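Local structure of UDP-galactopyranose mutase (Deinococcus radiodurans, 3HE3) at residues E96-F101 with T223-N228; Y301-V306 with V322-P327; Y335-P340 with A366-Y371. The protein probably interconverts UDP-galactopyranose and UDP-galactofuranose, using a bound FAD cofactor. All coordinates share one frame; numbering follows the deposited sequence.

Contact 1 of 3, residues E96-F101 with T223-N228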
# COMPACT_ATOMS: atom_id res chain seq x y z
N GLU E 96 6.02 19.90 -13.69
CA GLU E 96 6.40 20.63 -12.49
C GLU E 96 5.38 20.44 -11.37
O GLU E 96 5.75 20.35 -10.20
CB GLU E 96 6.63 22.11 -12.79
CG GLU E 96 7.95 22.39 -13.51
CD GLU E 96 8.13 23.86 -13.86
OE1 GLU E 96 7.15 24.63 -13.73
OE2 GLU E 96 9.25 24.23 -14.26
N TYR E 97 4.10 20.36 -11.73
CA TYR E 97 3.06 20.07 -10.74
C TYR E 97 3.30 18.71 -10.10
O TYR E 97 3.21 18.57 -8.88
CB TYR E 97 1.67 20.12 -11.38
CG TYR E 97 0.57 19.63 -10.46
CD1 TYR E 97 0.13 20.40 -9.39
CD2 TYR E 97 -0.03 18.39 -10.66
CE1 TYR E 97 -0.87 19.95 -8.55
CE2 TYR E 97 -1.03 17.93 -9.83
CZ TYR E 97 -1.45 18.71 -8.77
OH TYR E 97 -2.45 18.26 -7.94
N LEU E 98 3.58 17.71 -10.93
CA LEU E 98 3.83 16.36 -10.44
C LEU E 98 5.14 16.28 -9.65
O LEU E 98 5.25 15.50 -8.70
CB LEU E 98 3.83 15.35 -11.59
CG LEU E 98 2.56 14.53 -11.83
CD1 LEU E 98 1.33 15.19 -11.23
CD2 LEU E 98 2.37 14.27 -13.32
N SER E 99 6.11 17.10 -10.03
CA SER E 99 7.40 17.16 -9.34
C SER E 99 7.25 17.56 -7.88
O SER E 99 8.20 17.47 -7.11
CB SER E 99 8.35 18.14 -10.04
OG SER E 99 8.76 17.64 -11.30
N ARG E 100 6.06 18.01 -7.50
CA ARG E 100 5.83 18.41 -6.11
C ARG E 100 5.58 17.21 -5.21
O ARG E 100 5.71 17.30 -4.00
CB ARG E 100 4.66 19.40 -6.00
CG ARG E 100 4.61 20.46 -7.09
CD ARG E 100 4.07 21.78 -6.55
NE ARG E 100 3.27 21.60 -5.34
CZ ARG E 100 1.95 21.75 -5.28
NH1 ARG E 100 1.27 22.09 -6.36
NH2 ARG E 100 1.32 21.57 -4.12
N PHE E 101 5.23 16.07 -5.81
CA PHE E 101 4.86 14.90 -5.03
C PHE E 101 5.72 13.66 -5.31
O PHE E 101 5.45 12.59 -4.78
CB PHE E 101 3.38 14.55 -5.26
CG PHE E 101 2.50 15.76 -5.43
CD1 PHE E 101 2.22 16.25 -6.70
CD2 PHE E 101 1.96 16.40 -4.33
CE1 PHE E 101 1.41 17.35 -6.86
CE2 PHE E 101 1.14 17.51 -4.49
CZ PHE E 101 0.87 17.98 -5.76
N THR E 223 2.05 4.96 -6.70
CA THR E 223 1.32 4.89 -5.44
C THR E 223 1.92 5.81 -4.38
O THR E 223 1.19 6.50 -3.66
CB THR E 223 1.27 3.44 -4.92
OG1 THR E 223 0.64 2.62 -5.90
CG2 THR E 223 0.48 3.37 -3.62
N ARG E 224 3.24 5.84 -4.30
CA ARG E 224 3.93 6.75 -3.39
C ARG E 224 3.65 8.20 -3.79
O ARG E 224 3.47 9.07 -2.93
CB ARG E 224 5.43 6.46 -3.39
CG ARG E 224 5.79 5.15 -2.71
CD ARG E 224 5.96 5.35 -1.23
NE ARG E 224 6.88 6.44 -0.98
CZ ARG E 224 8.18 6.29 -0.74
NH1 ARG E 224 8.70 5.07 -0.70
NH2 ARG E 224 8.95 7.35 -0.54
N MET E 225 3.61 8.45 -5.09
CA MET E 225 3.33 9.78 -5.62
C MET E 225 1.89 10.20 -5.30
O MET E 225 1.65 11.34 -4.92
CB MET E 225 3.57 9.83 -7.12
CG MET E 225 3.42 11.21 -7.73
SD MET E 225 3.03 11.14 -9.48
CE MET E 225 1.39 10.44 -9.43
N PHE E 226 0.95 9.27 -5.46
CA PHE E 226 -0.46 9.55 -5.18
C PHE E 226 -0.70 9.78 -3.69
O PHE E 226 -1.53 10.61 -3.32
CB PHE E 226 -1.35 8.41 -5.68
CG PHE E 226 -1.76 8.53 -7.12
CD1 PHE E 226 -1.18 7.73 -8.09
CD2 PHE E 226 -2.71 9.46 -7.50
CE1 PHE E 226 -1.56 7.84 -9.42
CE2 PHE E 226 -3.09 9.58 -8.83
CZ PHE E 226 -2.51 8.77 -9.79
N GLN E 227 0.02 9.06 -2.84
CA GLN E 227 -0.13 9.21 -1.40
C GLN E 227 0.24 10.61 -0.92
O GLN E 227 -0.38 11.14 -0.01
CB GLN E 227 0.67 8.15 -0.64
CG GLN E 227 -0.11 6.86 -0.36
CD GLN E 227 0.80 5.67 -0.11
OE1 GLN E 227 2.03 5.79 -0.12
NE2 GLN E 227 0.20 4.50 0.11
N ASN E 228 1.26 11.21 -1.54
CA ASN E 228 1.61 12.59 -1.24
C ASN E 228 0.51 13.52 -1.72
O ASN E 228 0.06 14.41 -1.00
CB ASN E 228 2.94 12.97 -1.90
CG ASN E 228 4.12 12.26 -1.28
OD1 ASN E 228 4.11 11.93 -0.10
ND2 ASN E 228 5.16 12.02 -2.08

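Contact 2 of 3, residues Y301-V306 with V322-P327. With UDP (uridine-5'-diphosphate), chain S.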
# COMPACT_ATOMS: atom_id res chain seq x y z
N TYR E 301 -0.11 -14.77 -31.50
CA TYR E 301 -0.55 -14.86 -30.11
C TYR E 301 -1.89 -14.16 -29.79
O TYR E 301 -2.37 -13.33 -30.56
CB TYR E 301 0.55 -14.37 -29.16
CG TYR E 301 1.82 -15.20 -29.23
CD1 TYR E 301 1.81 -16.54 -28.87
CD2 TYR E 301 3.02 -14.63 -29.64
CE1 TYR E 301 2.97 -17.30 -28.93
CE2 TYR E 301 4.18 -15.39 -29.70
CZ TYR E 301 4.15 -16.72 -29.35
OH TYR E 301 5.30 -17.48 -29.40
N ALA E 302 -2.47 -14.51 -28.64
CA ALA E 302 -3.72 -13.92 -28.20
C ALA E 302 -3.49 -12.59 -27.51
O ALA E 302 -4.34 -11.70 -27.53
CB ALA E 302 -4.45 -14.87 -27.26
N TYR E 303 -2.32 -12.45 -26.89
CA TYR E 303 -1.97 -11.20 -26.23
C TYR E 303 -1.45 -10.19 -27.24
O TYR E 303 -1.00 -10.56 -28.33
CB TYR E 303 -0.96 -11.44 -25.10
CG TYR E 303 0.19 -12.36 -25.46
CD1 TYR E 303 1.28 -11.89 -26.17
CD2 TYR E 303 0.18 -13.70 -25.07
CE1 TYR E 303 2.33 -12.72 -26.49
CE2 TYR E 303 1.24 -14.54 -25.39
CZ TYR E 303 2.31 -14.04 -26.10
OH TYR E 303 3.36 -14.87 -26.43
N THR E 304 -1.52 -8.91 -26.89
CA THR E 304 -1.06 -7.85 -27.78
C THR E 304 0.41 -7.56 -27.54
O THR E 304 1.13 -7.17 -28.45
CB THR E 304 -1.84 -6.55 -27.57
OG1 THR E 304 -1.97 -6.29 -26.16
CG2 THR E 304 -3.23 -6.66 -28.18
N ARG E 305 0.86 -7.78 -26.31
CA ARG E 305 2.20 -7.40 -25.91
C ARG E 305 2.60 -7.93 -24.54
O ARG E 305 1.75 -8.28 -23.73
CB ARG E 305 2.30 -5.88 -25.89
CG ARG E 305 1.22 -5.23 -25.06
CD ARG E 305 1.22 -3.74 -25.22
NE ARG E 305 0.30 -3.09 -24.29
CZ ARG E 305 0.04 -1.79 -24.28
NH1 ARG E 305 0.63 -0.99 -25.16
NH2 ARG E 305 -0.82 -1.29 -23.40
N VAL E 306 3.91 -7.99 -24.31
CA VAL E 306 4.48 -8.35 -23.02
C VAL E 306 5.30 -7.18 -22.53
O VAL E 306 6.03 -6.56 -23.30
CB VAL E 306 5.46 -9.53 -23.13
CG1 VAL E 306 5.47 -10.33 -21.84
CG2 VAL E 306 5.13 -10.40 -24.33
N VAL E 322 6.86 -10.01 -15.52
CA VAL E 322 6.27 -9.50 -16.75
C VAL E 322 4.75 -9.56 -16.69
O VAL E 322 4.18 -10.21 -15.81
CB VAL E 322 6.74 -10.32 -17.96
CG1 VAL E 322 8.25 -10.19 -18.15
CG2 VAL E 322 6.34 -11.78 -17.80
N VAL E 323 4.09 -8.88 -17.63
CA VAL E 323 2.63 -8.95 -17.75
C VAL E 323 2.20 -9.09 -19.20
O VAL E 323 2.70 -8.39 -20.08
CB VAL E 323 1.93 -7.71 -17.15
CG1 VAL E 323 2.39 -6.44 -17.85
CG2 VAL E 323 0.43 -7.87 -17.25
N TYR E 324 1.28 -10.02 -19.46
CA TYR E 324 0.72 -10.21 -20.79
C TYR E 324 -0.66 -9.56 -20.88
O TYR E 324 -1.49 -9.74 -19.99
CB TYR E 324 0.64 -11.70 -21.13
CG TYR E 324 1.99 -12.35 -21.32
CD1 TYR E 324 2.58 -12.41 -22.58
CD2 TYR E 324 2.67 -12.91 -20.25
CE1 TYR E 324 3.81 -13.00 -22.76
CE2 TYR E 324 3.91 -13.51 -20.43
CZ TYR E 324 4.48 -13.55 -21.68
OH TYR E 324 5.71 -14.14 -21.87
N GLU E 325 -0.91 -8.81 -21.95
CA GLU E 325 -2.18 -8.12 -22.12
C GLU E 325 -3.11 -8.80 -23.12
O GLU E 325 -2.77 -8.93 -24.30
CB GLU E 325 -1.97 -6.67 -22.53
CG GLU E 325 -1.63 -5.73 -21.39
CD GLU E 325 -1.46 -4.30 -21.86
OE1 GLU E 325 -0.39 -3.71 -21.59
OE2 GLU E 325 -2.39 -3.77 -22.51
N TYR E 326 -4.28 -9.20 -22.64
CA TYR E 326 -5.31 -9.79 -23.49
C TYR E 326 -6.49 -8.84 -23.62
O TYR E 326 -7.12 -8.48 -22.62
CB TYR E 326 -5.79 -11.11 -22.90
CG TYR E 326 -4.72 -12.16 -22.78
CD1 TYR E 326 -3.90 -12.21 -21.66
CD2 TYR E 326 -4.51 -13.09 -23.79
CE1 TYR E 326 -2.91 -13.17 -21.54
CE2 TYR E 326 -3.53 -14.05 -23.68
CZ TYR E 326 -2.72 -14.09 -22.56
OH TYR E 326 -1.74 -15.05 -22.45
N PRO E 327 -6.80 -8.42 -24.85
CA PRO E 327 -7.95 -7.53 -25.07
C PRO E 327 -9.27 -8.25 -24.79
O PRO E 327 -9.40 -9.43 -25.12
CB PRO E 327 -7.83 -7.15 -26.55
CG PRO E 327 -6.42 -7.45 -26.92
CD PRO E 327 -6.04 -8.64 -26.09
N1 UDP S . -0.94 0.08 -33.02
C2 UDP S . -0.69 -0.91 -33.95
N3 UDP S . 0.51 -1.60 -33.93
C4 UDP S . 1.46 -1.30 -32.97
C5 UDP S . 1.19 -0.31 -32.03
C6 UDP S . 0.02 0.44 -32.13
O2 UDP S . -1.53 -1.18 -34.81
O4 UDP S . 2.52 -1.92 -32.95
C1' UDP S . -2.23 0.80 -33.07
C2' UDP S . -3.25 0.03 -32.26
O2' UDP S . -4.50 0.08 -32.91
C3' UDP S . -3.32 0.78 -30.95
C4' UDP S . -2.98 2.20 -31.36
O4' UDP S . -2.10 2.07 -32.46
O3' UDP S . -4.60 0.70 -30.38
C5' UDP S . -2.34 3.01 -30.24
O5' UDP S . -1.32 2.27 -29.61
PA UDP S . -0.78 2.74 -28.17
O1A UDP S . -0.33 4.15 -28.26
O2A UDP S . 0.31 1.87 -27.69
O3A UDP S . -2.09 2.68 -27.24
PB UDP S . -2.10 1.97 -25.80
O1B UDP S . -2.52 0.56 -25.95
O2B UDP S . -3.04 2.69 -24.90
O3B UDP S . -0.74 2.00 -25.22
O HOH W 1 -3.11 -4.17 -25.12

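Contact 3 of 3, residues Y335-P340 with A366-Y371. With UDP (uridine-5'-diphosphate), chain S.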
# COMPACT_ATOMS: atom_id res chain seq x y z
N TYR E 335 -10.56 1.53 -22.35
CA TYR E 335 -10.46 2.34 -23.55
C TYR E 335 -11.82 2.82 -24.04
O TYR E 335 -12.73 2.02 -24.22
CB TYR E 335 -9.80 1.56 -24.69
CG TYR E 335 -8.37 1.16 -24.45
CD1 TYR E 335 -8.06 -0.03 -23.80
CD2 TYR E 335 -7.32 1.96 -24.89
CE1 TYR E 335 -6.75 -0.40 -23.59
CE2 TYR E 335 -6.01 1.59 -24.69
CZ TYR E 335 -5.73 0.41 -24.03
OH TYR E 335 -4.42 0.04 -23.82
N PRO E 336 -11.96 4.13 -24.27
CA PRO E 336 -13.11 4.56 -25.06
C PRO E 336 -12.92 4.01 -26.47
O PRO E 336 -11.78 3.81 -26.88
CB PRO E 336 -12.99 6.09 -25.07
CG PRO E 336 -12.07 6.42 -23.93
CD PRO E 336 -11.13 5.26 -23.83
N VAL E 337 -14.01 3.76 -27.19
CA VAL E 337 -13.92 3.21 -28.54
C VAL E 337 -14.22 4.28 -29.59
O VAL E 337 -15.38 4.45 -29.98
CB VAL E 337 -14.87 2.02 -28.73
CG1 VAL E 337 -14.63 1.36 -30.08
CG2 VAL E 337 -14.68 1.02 -27.59
N PRO E 338 -13.18 4.98 -30.04
CA PRO E 338 -13.27 6.17 -30.91
C PRO E 338 -13.74 5.86 -32.32
O PRO E 338 -12.93 5.53 -33.19
CB PRO E 338 -11.83 6.69 -30.93
CG PRO E 338 -11.15 6.05 -29.75
CD PRO E 338 -11.79 4.70 -29.66
N ARG E 339 -15.04 5.98 -32.55
CA ARG E 339 -15.61 5.80 -33.87
C ARG E 339 -16.86 6.66 -34.04
O ARG E 339 -17.51 7.01 -33.05
CB ARG E 339 -15.91 4.32 -34.14
CG ARG E 339 -16.77 3.66 -33.08
CD ARG E 339 -16.90 2.18 -33.36
NE ARG E 339 -17.05 1.93 -34.79
CZ ARG E 339 -17.60 0.84 -35.31
NH1 ARG E 339 -18.06 -0.12 -34.51
NH2 ARG E 339 -17.69 0.70 -36.62
N PRO E 340 -17.19 7.01 -35.29
CA PRO E 340 -18.30 7.91 -35.61
C PRO E 340 -19.58 7.59 -34.85
O PRO E 340 -20.15 8.49 -34.22
CB PRO E 340 -18.49 7.69 -37.11
CG PRO E 340 -17.11 7.38 -37.60
CD PRO E 340 -16.47 6.58 -36.50
N ALA E 366 -14.96 9.48 -17.89
CA ALA E 366 -16.08 10.41 -17.74
C ALA E 366 -16.32 11.31 -18.95
O ALA E 366 -17.47 11.61 -19.28
CB ALA E 366 -15.91 11.25 -16.48
N THR E 367 -15.27 11.74 -19.62
CA THR E 367 -15.44 12.59 -20.80
C THR E 367 -15.19 11.83 -22.10
O THR E 367 -15.10 12.42 -23.18
CB THR E 367 -14.57 13.88 -20.73
OG1 THR E 367 -13.18 13.53 -20.80
CG2 THR E 367 -14.84 14.63 -19.44
N TYR E 368 -15.08 10.51 -21.97
CA TYR E 368 -14.92 9.61 -23.12
C TYR E 368 -13.79 10.04 -24.04
O TYR E 368 -13.96 10.13 -25.26
CB TYR E 368 -16.24 9.52 -23.90
CG TYR E 368 -16.41 8.23 -24.68
CD1 TYR E 368 -16.57 7.02 -24.02
CD2 TYR E 368 -16.43 8.23 -26.07
CE1 TYR E 368 -16.74 5.84 -24.73
CE2 TYR E 368 -16.60 7.06 -26.78
CZ TYR E 368 -16.75 5.86 -26.11
OH TYR E 368 -16.91 4.69 -26.81
N ARG E 369 -12.62 10.30 -23.46
CA ARG E 369 -11.45 10.69 -24.23
C ARG E 369 -10.28 9.73 -24.05
O ARG E 369 -9.96 9.33 -22.93
CB ARG E 369 -11.01 12.12 -23.88
CG ARG E 369 -11.79 13.18 -24.61
CD ARG E 369 -11.49 14.55 -24.06
NE ARG E 369 -12.67 15.41 -24.14
CZ ARG E 369 -12.78 16.59 -23.55
NH1 ARG E 369 -11.78 17.08 -22.83
NH2 ARG E 369 -13.90 17.29 -23.68
N TYR E 370 -9.65 9.38 -25.16
CA TYR E 370 -8.50 8.49 -25.17
C TYR E 370 -7.25 9.26 -24.71
O TYR E 370 -6.36 9.55 -25.50
CB TYR E 370 -8.33 7.93 -26.58
CG TYR E 370 -7.40 6.74 -26.73
CD1 TYR E 370 -6.82 6.13 -25.62
CD2 TYR E 370 -7.12 6.21 -27.98
CE1 TYR E 370 -5.98 5.05 -25.77
CE2 TYR E 370 -6.28 5.13 -28.14
CZ TYR E 370 -5.72 4.55 -27.02
OH TYR E 370 -4.88 3.46 -27.18
N TYR E 371 -7.21 9.59 -23.42
CA TYR E 371 -6.16 10.46 -22.86
C TYR E 371 -5.01 9.73 -22.16
O TYR E 371 -5.21 8.71 -21.50
CB TYR E 371 -6.76 11.45 -21.85
CG TYR E 371 -7.28 12.72 -22.48
CD1 TYR E 371 -6.92 13.07 -23.77
CD2 TYR E 371 -8.09 13.59 -21.77
CE1 TYR E 371 -7.39 14.24 -24.35
CE2 TYR E 371 -8.56 14.76 -22.33
CZ TYR E 371 -8.20 15.08 -23.63
OH TYR E 371 -8.66 16.24 -24.20
N1 UDP S . -0.94 0.08 -33.02
C2 UDP S . -0.69 -0.91 -33.95
N3 UDP S . 0.51 -1.60 -33.93
C4 UDP S . 1.46 -1.30 -32.97
C5 UDP S . 1.19 -0.31 -32.03
C6 UDP S . 0.02 0.44 -32.13
O2 UDP S . -1.53 -1.18 -34.81
O4 UDP S . 2.52 -1.92 -32.95
C1' UDP S . -2.23 0.80 -33.07
C2' UDP S . -3.25 0.03 -32.26
O2' UDP S . -4.50 0.08 -32.91
C3' UDP S . -3.32 0.78 -30.95
C4' UDP S . -2.98 2.20 -31.36
O4' UDP S . -2.10 2.07 -32.46
O3' UDP S . -4.60 0.70 -30.38
C5' UDP S . -2.34 3.01 -30.24
O5' UDP S . -1.32 2.27 -29.61
PA UDP S . -0.78 2.74 -28.17
O1A UDP S . -0.33 4.15 -28.26
O2A UDP S . 0.31 1.87 -27.69
O3A UDP S . -2.09 2.68 -27.24
PB UDP S . -2.10 1.97 -25.80
O1B UDP S . -2.52 0.56 -25.95
O2B UDP S . -3.04 2.69 -24.90
O3B UDP S . -0.74 2.00 -25.22

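Contact 1 of 3, residues E96-F101 with T223-N228
F101 meets M225 and N228 where the turn leaving helix 92-98 lies against helix 222-229, on the flank of the Rossmann-like, FAD-binding part of the fold. It is a compact example of a helix side chain reading the backbone of a neighbouring turn. The amide of N228 reaches across and its ND2 donates to F101 O at 2.8 Å, in a nearly straight bond with an N-H...O angle of 165°. F101 O lies in the plane of the N228 amide, yet the nitrogen stands above the carbonyl plane, 40° out of it. The same oxygen rests on the apolar flank of M225, 3.8 Å from its CG. Behind the bond, F101 CB sits 3.7 Å from N228 CB. The F101 ring turns back on its own segment, one face over R100 CB, and helix 39-50 closes in through E46. Beyond CG, the M225 chain runs on to L98: with CG anti to the backbone N (chi1 -175°), SD comes within 4.2 Å of L98 CG, a loose apolar touch. Farther out, M225 also touches F39, which places the contact next to the FAD site. R224 turns instead to a salt bridge with D74 of the second subunit. The bend at the sulfur finally brings M225 CE over one face of the F226 ring, 3.9 Å above its plane.

Contact 2 of 3, residues Y301-V306 with V322-P327
E325 OE2 is gripped by two donors, R305 NH2 at 3.1 Å and a water donating a hydrogen bond at 2.7 Å, at an antiparallel pairing of strands 305-308 and 320-336 in the mixed sheet. R305 takes the carboxylate side-on: NH2 meets the syn lone pair of OE2, while NE reaches OE1 at 2.9 Å from above the carboxylate plane. The two flat groups are therefore strongly twisted, their planes 73° apart. Extended from CG to NE (chi2 and chi3 both -172°), the salt-bridged arginine carries NH1 out to the diphosphate of UDP, 3.3 Å from its O3B, so E325 acts as a second-shell residue behind a ligand-binding one. The water also bonds to T304 OG1. T304 N donates to E325 O almost along the C=O axis, and T304 CG2 packs against CG of the P327 ring. Beyond the polar face, Y303, Y324 and Y326 form an aromatic cluster: the edge of Y324 points at the face of Y303, whose own edge points at the face of Y326 in an offset T-shape. Where the Y324 ring lies beside V306, CG1 of the valine stands over one face, 3.5 Å from the ring centroid and 20° off its normal.

Contact 3 of 3, residues Y335-P340 with A366-Y371
Y368 lies across P336 and V337, joining the loop before helix 373-386 to the end of strand 320-336. From CB the side chain leaves with CG anti to the backbone N (chi1 -154°), which swings the ring over the proline. CG is 4.1 Å from P336 CB, and CD1 and CE1 each come to 3.8 Å from that carbon. CD2 and CE2 also border P336 CB, and CZ lies 3.6 Å from V337 N. P336 CB stands almost exactly over the ring centre, 9° off the normal, in a clear CH-pi contact. At the tip, Y368 OH accepts a hydrogen bond of 3.1 Å from V337 N and is also bonded to P273 O; since that carbonyl can only accept, the phenol probably donates in that bond. A phenylalanine here would keep the ring over P336 but would probably leave V337 N and P273 O without the hydroxyl that links them.

Two residues on, the Y370 ring meets that of Y335 obliquely, with planes 77° apart. Y335 CD2 lies 3.5 Å from Y370 CE1, and Y370 OH reaches the edge of the Y335 ring. Both phenols then converge on the beta-phosphate of UDP through weak bonds: Y335 OH is 2.9 Å from O1B, and Y370 OH is 3.0 Å from O2B. R198 meets the Y370 ring as a cation-pi partner and also binds UDP. The two phenols thus offer the anion hydroxyls whose protons are not assigned to one oxygen, while balancing its charge probably falls to arginines such as R198 and R305.

Contact 1 is mostly buried yet peripheral, while contacts 2 and 3 are partly buried and face the ligand. Contacts 2 and 3 both use strand 320-336, their nearest atoms about 4 Å apart, and approach the same diphosphate; contact 1 joins the end of one helix and its following turn to another helix, and lies on the opposite side of the chain's centre from contact 3, about 26 Å from it between centres. Chemistry follows place. Away from the ligand, one side-chain-to-backbone bond and apolar contacts suffice; contact 2 adds a salt bridge and an aromatic cluster to backbone pairing; contact 3 rests on a proline under a tyrosine ring and on tyrosine hydroxyls. The ligand thus receives a charged group from one contact and tyrosine hydroxyls from the other.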